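PDB 2AWI: PrgX from Enterococcus faecalis, which serves as receptor for the peptide sex pheromone cCF10 and regulates conjugation, probably as a DNA-binding repressor. Local coordinates for residues I172-P177 against Y212-Q216; P177-S181 against L220-I226. The protein carries 1 engineered substitution. The contacts are given in a common frame with arbitrary orientation. Residue numbers count along the deposited sequence, not the author numbering.

Contact 1 of 2, residues I172-P177 against Y212-Q216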
loop_
_atom_site.group_PDB
_atom_site.type_symbol
_atom_site.label_atom_id
_atom_site.label_comp_id
_atom_site.label_asym_id
_atom_site.label_seq_id
_atom_site.Cartn_x
_atom_site.Cartn_y
_atom_site.Cartn_z
ATOM N N ILE A 172 -5.036 -24.406 32.393
ATOM C CA ILE A 172 -4.211 -24.472 31.192
ATOM C C ILE A 172 -2.710 -24.455 31.467
ATOM O O ILE A 172 -1.965 -25.278 30.943
ATOM C CB ILE A 172 -4.521 -23.300 30.240
ATOM C CG1 ILE A 172 -6.006 -23.313 29.855
ATOM C CG2 ILE A 172 -3.646 -23.399 29.005
ATOM C CD1 ILE A 172 -6.406 -22.235 28.857
ATOM N N LYS A 173 -2.279 -23.505 32.286
ATOM C CA LYS A 173 -0.870 -23.329 32.626
ATOM C C LYS A 173 -0.083 -24.619 32.886
ATOM O O LYS A 173 1.020 -24.791 32.363
ATOM C CB LYS A 173 -0.746 -22.410 33.843
ATOM C CG LYS A 173 -1.524 -21.110 33.736
ATOM C CD LYS A 173 -0.761 -20.019 33.002
ATOM C CE LYS A 173 -1.508 -18.696 33.100
ATOM N NZ LYS A 173 -0.669 -17.548 32.661
ATOM N N PRO A 174 -0.630 -25.534 33.707
ATOM C CA PRO A 174 0.071 -26.790 34.001
ATOM C C PRO A 174 0.264 -27.727 32.809
ATOM O O PRO A 174 1.013 -28.705 32.887
ATOM C CB PRO A 174 -0.785 -27.413 35.104
ATOM C CG PRO A 174 -2.144 -26.891 34.818
ATOM C CD PRO A 174 -1.881 -25.446 34.479
HETATM N N MSE A 175 -0.412 -27.429 31.705
HETATM C CA MSE A 175 -0.296 -28.260 30.520
HETATM C C MSE A 175 0.841 -27.796 29.632
HETATM O O MSE A 175 1.274 -28.522 28.744
HETATM C CB MSE A 175 -1.607 -28.247 29.741
HETATM C CG MSE A 175 -2.741 -28.890 30.502
HETATM SE SE MSE A 175 -4.369 -28.910 29.500
HETATM C CE MSE A 175 -5.546 -29.654 30.851
ATOM N N TYR A 176 1.333 -26.588 29.880
ATOM C CA TYR A 176 2.426 -26.043 29.090
ATOM C C TYR A 176 3.646 -25.719 29.950
ATOM O O TYR A 176 3.543 -25.583 31.171
ATOM C CB TYR A 176 1.956 -24.784 28.345
ATOM C CG TYR A 176 0.910 -25.079 27.295
ATOM C CD1 TYR A 176 -0.413 -25.308 27.654
ATOM C CD2 TYR A 176 1.265 -25.230 25.951
ATOM C CE1 TYR A 176 -1.359 -25.697 26.711
ATOM C CE2 TYR A 176 0.328 -25.616 24.998
ATOM C CZ TYR A 176 -0.980 -25.857 25.383
ATOM O OH TYR A 176 -1.898 -26.323 24.471
ATOM N N PRO A 177 4.825 -25.597 29.320
ATOM C CA PRO A 177 5.068 -25.724 27.878
ATOM C C PRO A 177 5.052 -27.159 27.362
ATOM O O PRO A 177 5.170 -28.109 28.130
ATOM C CB PRO A 177 6.438 -25.080 27.709
ATOM C CG PRO A 177 7.124 -25.470 28.973
ATOM C CD PRO A 177 6.060 -25.201 30.019
ATOM N N TYR A 212 2.264 -14.565 27.650
ATOM C CA TYR A 212 2.437 -15.936 28.085
ATOM C C TYR A 212 2.176 -16.858 26.900
ATOM O O TYR A 212 3.043 -17.634 26.500
ATOM C CB TYR A 212 1.466 -16.269 29.232
ATOM C CG TYR A 212 1.421 -17.744 29.567
ATOM C CD1 TYR A 212 2.502 -18.376 30.183
ATOM C CD2 TYR A 212 0.323 -18.524 29.204
ATOM C CE1 TYR A 212 2.491 -19.757 30.424
ATOM C CE2 TYR A 212 0.301 -19.901 29.437
ATOM C CZ TYR A 212 1.388 -20.509 30.043
ATOM O OH TYR A 212 1.385 -21.877 30.240
ATOM N N TYR A 213 0.974 -16.757 26.338
ATOM C CA TYR A 213 0.576 -17.592 25.214
ATOM C C TYR A 213 1.425 -17.393 23.962
ATOM O O TYR A 213 1.766 -18.358 23.281
ATOM C CB TYR A 213 -0.902 -17.361 24.920
ATOM C CG TYR A 213 -1.780 -17.803 26.070
ATOM C CD1 TYR A 213 -1.822 -19.140 26.463
ATOM C CD2 TYR A 213 -2.550 -16.881 26.784
ATOM C CE1 TYR A 213 -2.608 -19.554 27.539
ATOM C CE2 TYR A 213 -3.341 -17.282 27.859
ATOM C CZ TYR A 213 -3.365 -18.621 28.230
ATOM O OH TYR A 213 -4.152 -19.028 29.282
ATOM N N ILE A 214 1.777 -16.147 23.661
ATOM C CA ILE A 214 2.610 -15.873 22.505
ATOM C C ILE A 214 3.924 -16.627 22.687
ATOM O O ILE A 214 4.490 -17.156 21.729
ATOM C CB ILE A 214 2.889 -14.361 22.366
ATOM C CG1 ILE A 214 1.605 -13.646 21.926
ATOM C CG2 ILE A 214 4.036 -14.116 21.377
ATOM C CD1 ILE A 214 1.785 -12.160 21.652
ATOM N N ASN A 215 4.404 -16.684 23.925
ATOM C CA ASN A 215 5.645 -17.387 24.229
ATOM C C ASN A 215 5.464 -18.896 24.092
ATOM O O ASN A 215 6.316 -19.581 23.525
ATOM C CB ASN A 215 6.118 -17.054 25.648
ATOM C CG ASN A 215 6.640 -15.634 25.776
ATOM O OD1 ASN A 215 6.958 -15.176 26.873
ATOM N ND2 ASN A 215 6.737 -14.934 24.652
ATOM N N GLN A 216 4.360 -19.420 24.619
ATOM C CA GLN A 216 4.103 -20.852 24.520
ATOM C C GLN A 216 4.039 -21.277 23.049
ATOM O O GLN A 216 4.633 -22.280 22.650
ATOM C CB GLN A 216 2.791 -21.223 25.221
ATOM C CG GLN A 216 2.827 -21.101 26.739
ATOM C CD GLN A 216 4.106 -21.658 27.351
ATOM O OE1 GLN A 216 4.516 -22.784 27.064
ATOM N NE2 GLN A 216 4.742 -20.864 28.204
#

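Contact 2 of 2, residues P177-S181 against L220-I226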
loop_
_atom_site.group_PDB
_atom_site.type_symbol
_atom_site.label_atom_id
_atom_site.label_comp_id
_atom_site.label_asym_id
_atom_site.label_seq_id
_atom_site.Cartn_x
_atom_site.Cartn_y
_atom_site.Cartn_z
ATOM N N PRO A 177 4.825 -25.597 29.320
ATOM C CA PRO A 177 5.068 -25.724 27.878
ATOM C C PRO A 177 5.052 -27.159 27.362
ATOM O O PRO A 177 5.170 -28.109 28.130
ATOM C CB PRO A 177 6.438 -25.080 27.709
ATOM C CG PRO A 177 7.124 -25.470 28.973
ATOM C CD PRO A 177 6.060 -25.201 30.019
ATOM N N ILE A 178 4.900 -27.301 26.050
ATOM C CA ILE A 178 4.894 -28.613 25.412
ATOM C C ILE A 178 6.360 -29.002 25.199
ATOM O O ILE A 178 7.191 -28.152 24.853
ATOM C CB ILE A 178 4.177 -28.575 24.031
ATOM C CG1 ILE A 178 2.734 -28.070 24.187
ATOM C CG2 ILE A 178 4.201 -29.962 23.394
ATOM C CD1 ILE A 178 1.843 -28.923 25.072
ATOM N N VAL A 179 6.678 -30.276 25.407
ATOM C CA VAL A 179 8.047 -30.741 25.235
ATOM C C VAL A 179 8.227 -31.691 24.047
ATOM O O VAL A 179 9.242 -31.636 23.347
ATOM C CB VAL A 179 8.561 -31.442 26.522
ATOM C CG1 VAL A 179 8.359 -30.526 27.722
ATOM C CG2 VAL A 179 7.831 -32.762 26.736
ATOM N N ASP A 180 7.243 -32.554 23.816
ATOM C CA ASP A 180 7.315 -33.513 22.717
ATOM C C ASP A 180 6.116 -33.442 21.789
ATOM O O ASP A 180 5.014 -33.124 22.217
ATOM C CB ASP A 180 7.418 -34.937 23.275
ATOM C CG ASP A 180 8.687 -35.162 24.065
ATOM O OD1 ASP A 180 8.685 -36.036 24.955
ATOM O OD2 ASP A 180 9.689 -34.474 23.791
ATOM N N SER A 181 6.344 -33.738 20.513
ATOM C CA SER A 181 5.276 -33.753 19.517
ATOM C C SER A 181 4.816 -35.188 19.395
ATOM O O SER A 181 5.640 -36.086 19.302
ATOM C CB SER A 181 5.784 -33.299 18.150
ATOM O OG SER A 181 4.889 -33.724 17.130
ATOM N N LEU A 220 6.720 -23.790 20.678
ATOM C CA LEU A 220 6.339 -24.983 19.934
ATOM C C LEU A 220 7.209 -25.148 18.693
ATOM O O LEU A 220 7.485 -26.269 18.271
ATOM C CB LEU A 220 4.873 -24.915 19.498
ATOM C CG LEU A 220 3.761 -24.955 20.548
ATOM C CD1 LEU A 220 2.418 -25.062 19.829
ATOM C CD2 LEU A 220 3.943 -26.145 21.476
ATOM N N LYS A 221 7.640 -24.025 18.119
ATOM C CA LYS A 221 8.467 -24.044 16.917
ATOM C C LYS A 221 9.878 -24.593 17.124
ATOM O O LYS A 221 10.635 -24.726 16.163
ATOM C CB LYS A 221 8.557 -22.636 16.310
ATOM C CG LYS A 221 7.232 -22.094 15.790
ATOM C CD LYS A 221 7.352 -20.644 15.325
ATOM C CE LYS A 221 6.007 -20.124 14.808
ATOM N NZ LYS A 221 6.016 -18.652 14.524
ATOM N N THR A 222 10.238 -24.910 18.365
ATOM C CA THR A 222 11.568 -25.445 18.650
ATOM C C THR A 222 11.497 -26.955 18.831
ATOM O O THR A 222 12.528 -27.625 18.943
ATOM C CB THR A 222 12.170 -24.849 19.947
ATOM O OG1 THR A 222 11.330 -25.180 21.059
ATOM C CG2 THR A 222 12.302 -23.335 19.842
ATOM N N ILE A 223 10.278 -27.483 18.866
ATOM C CA ILE A 223 10.075 -28.911 19.047
ATOM C C ILE A 223 10.389 -29.720 17.791
ATOM O O ILE A 223 10.066 -29.319 16.671
ATOM C CB ILE A 223 8.629 -29.207 19.497
ATOM C CG1 ILE A 223 8.376 -28.575 20.869
ATOM C CG2 ILE A 223 8.399 -30.709 19.569
ATOM C CD1 ILE A 223 6.925 -28.660 21.340
ATOM N N LYS A 224 11.029 -30.865 17.997
ATOM C CA LYS A 224 11.414 -31.761 16.920
ATOM C C LYS A 224 10.194 -32.398 16.257
ATOM O O LYS A 224 9.332 -32.954 16.936
ATOM C CB LYS A 224 12.331 -32.852 17.477
ATOM C CG LYS A 224 12.670 -33.963 16.504
ATOM C CD LYS A 224 13.297 -35.139 17.240
ATOM C CE LYS A 224 13.560 -36.308 16.304
ATOM N NZ LYS A 224 13.980 -37.531 17.045
ATOM N N ASN A 225 10.135 -32.309 14.930
ATOM C CA ASN A 225 9.042 -32.878 14.138
ATOM C C ASN A 225 7.656 -32.296 14.418
ATOM O O ASN A 225 6.646 -32.970 14.201
ATOM C CB ASN A 225 8.984 -34.399 14.322
ATOM C CG ASN A 225 10.218 -35.104 13.778
ATOM O OD1 ASN A 225 10.725 -34.761 12.707
ATOM N ND2 ASN A 225 10.694 -36.108 14.507
ATOM N N ILE A 226 7.603 -31.054 14.892
ATOM C CA ILE A 226 6.327 -30.407 15.191
ATOM C C ILE A 226 5.662 -29.940 13.895
ATOM O O ILE A 226 6.340 -29.584 12.936
ATOM C CB ILE A 226 6.520 -29.165 16.104
ATOM C CG1 ILE A 226 5.169 -28.665 16.614
ATOM C CG2 ILE A 226 7.210 -28.042 15.324
ATOM C CD1 ILE A 226 4.496 -29.616 17.551
#

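Contact 1 of 2, residues I172-P177 against Y212-Q216
In the TPR region of PrgX, an all-helical repeat array, residues 172-177 leave the end of helix 165-172 and run past the flank of helix 207-220, an example of how an interhelix loop is held chiefly through side chains. I172 packs inward: its CG2 lies 4.2 Å from Y213 CE1, near the plane of the Y213 ring, whose hydroxyl hydrogen-bonds to Y165. K173 then lays its aliphatic chain over one face of Y212, with CD 4.0 Å from the ring centroid (CH-pi) and NZ 3.9 Å from it (cation-pi). NZ also forms a salt bridge with E209, so helix 207-220 offers the lysine both a pi face and a carboxylate. A short 3-10 turn, with M175 N bonded to I172 O at 2.8 Å and Y176 N to K173 O at 3.1 Å, swings the backbone round. Y176 starts toward the helix, its CB 3.5 Å from Y212 OH, but its ring runs on to helix 184-203, where the hydroxyl meets I190 O. The peptide bond before P177 is cis, and the proline ring lies beside the Q216 side chain, in a tight van der Waals contact of P177 CB with Q216 OE1 at 3.1 Å.

Contact 2 of 2, residues P177-S181 against L220-I226
The two backbones follow one another in the same direction: CA atoms pair I178 with L220 at 6.7 Å, D180 with I223 at 6.5 Å and S181 with I226 at 5.6 Å. Residues 177-181 are extended at most positions, whereas 220-226 fold into two consecutive turns. The first, type I from L220 to I223, is closed by I223 N to L220 O at 3.1 Å; the second, type II from I223 to I226, has only a weak bond, I226 N to I223 O at 3.5 Å, and places N225 at its third position with the positive phi (62°) that such a turn requires. I223 is shared by both turns, and its CA-to-CB bond points toward residues 177-181. Its CD1 lies 3.7 Å from I178 CG2 and its CG2 3.9 Å from S181 CB, so one isoleucine touches both. L220 CD2 comes within 3.5 Å of I178 CB, and I178 continues onto Y186 and I190 of helix 184-203. At the far end S181 CB sits 3.9 Å from I226 CD1 and 3.8 Å from K224 O, packing on the second turn, while S181 OG is hydrogen-bonded to D187 on that same helix. The segments thus meet by van der Waals contact, mostly apolar. Out of reach of residues 177-181, K221 packs on I267 of the second subunit. Two interhelix connections, one leading into helix 184-203 and the other into helix 230-248, lying side by side in this way are characteristic of stacked helical repeats such as the TPR region.

Both contacts join the connection between helices 165-172 and 184-203 to parts of the chain beyond helix 184-203, and P177 belongs to both: in contact 1 it meets helix 207-220 itself, in contact 2 its neighbours meet the connection that follows that helix. Their centres are 12 Å apart on the same side of the chain's centre, and each is partly buried, with exposed residues more numerous in contact 2. Chemistry follows place. Against a helix flank, contact 1 combines aromatic rings with a lysine and buries 341 Å²; between two largely irregular segments, contact 2 relies on isoleucines, a leucine and a serine and buries 270 Å². Contact 2 alone includes a residue packing on another subunit.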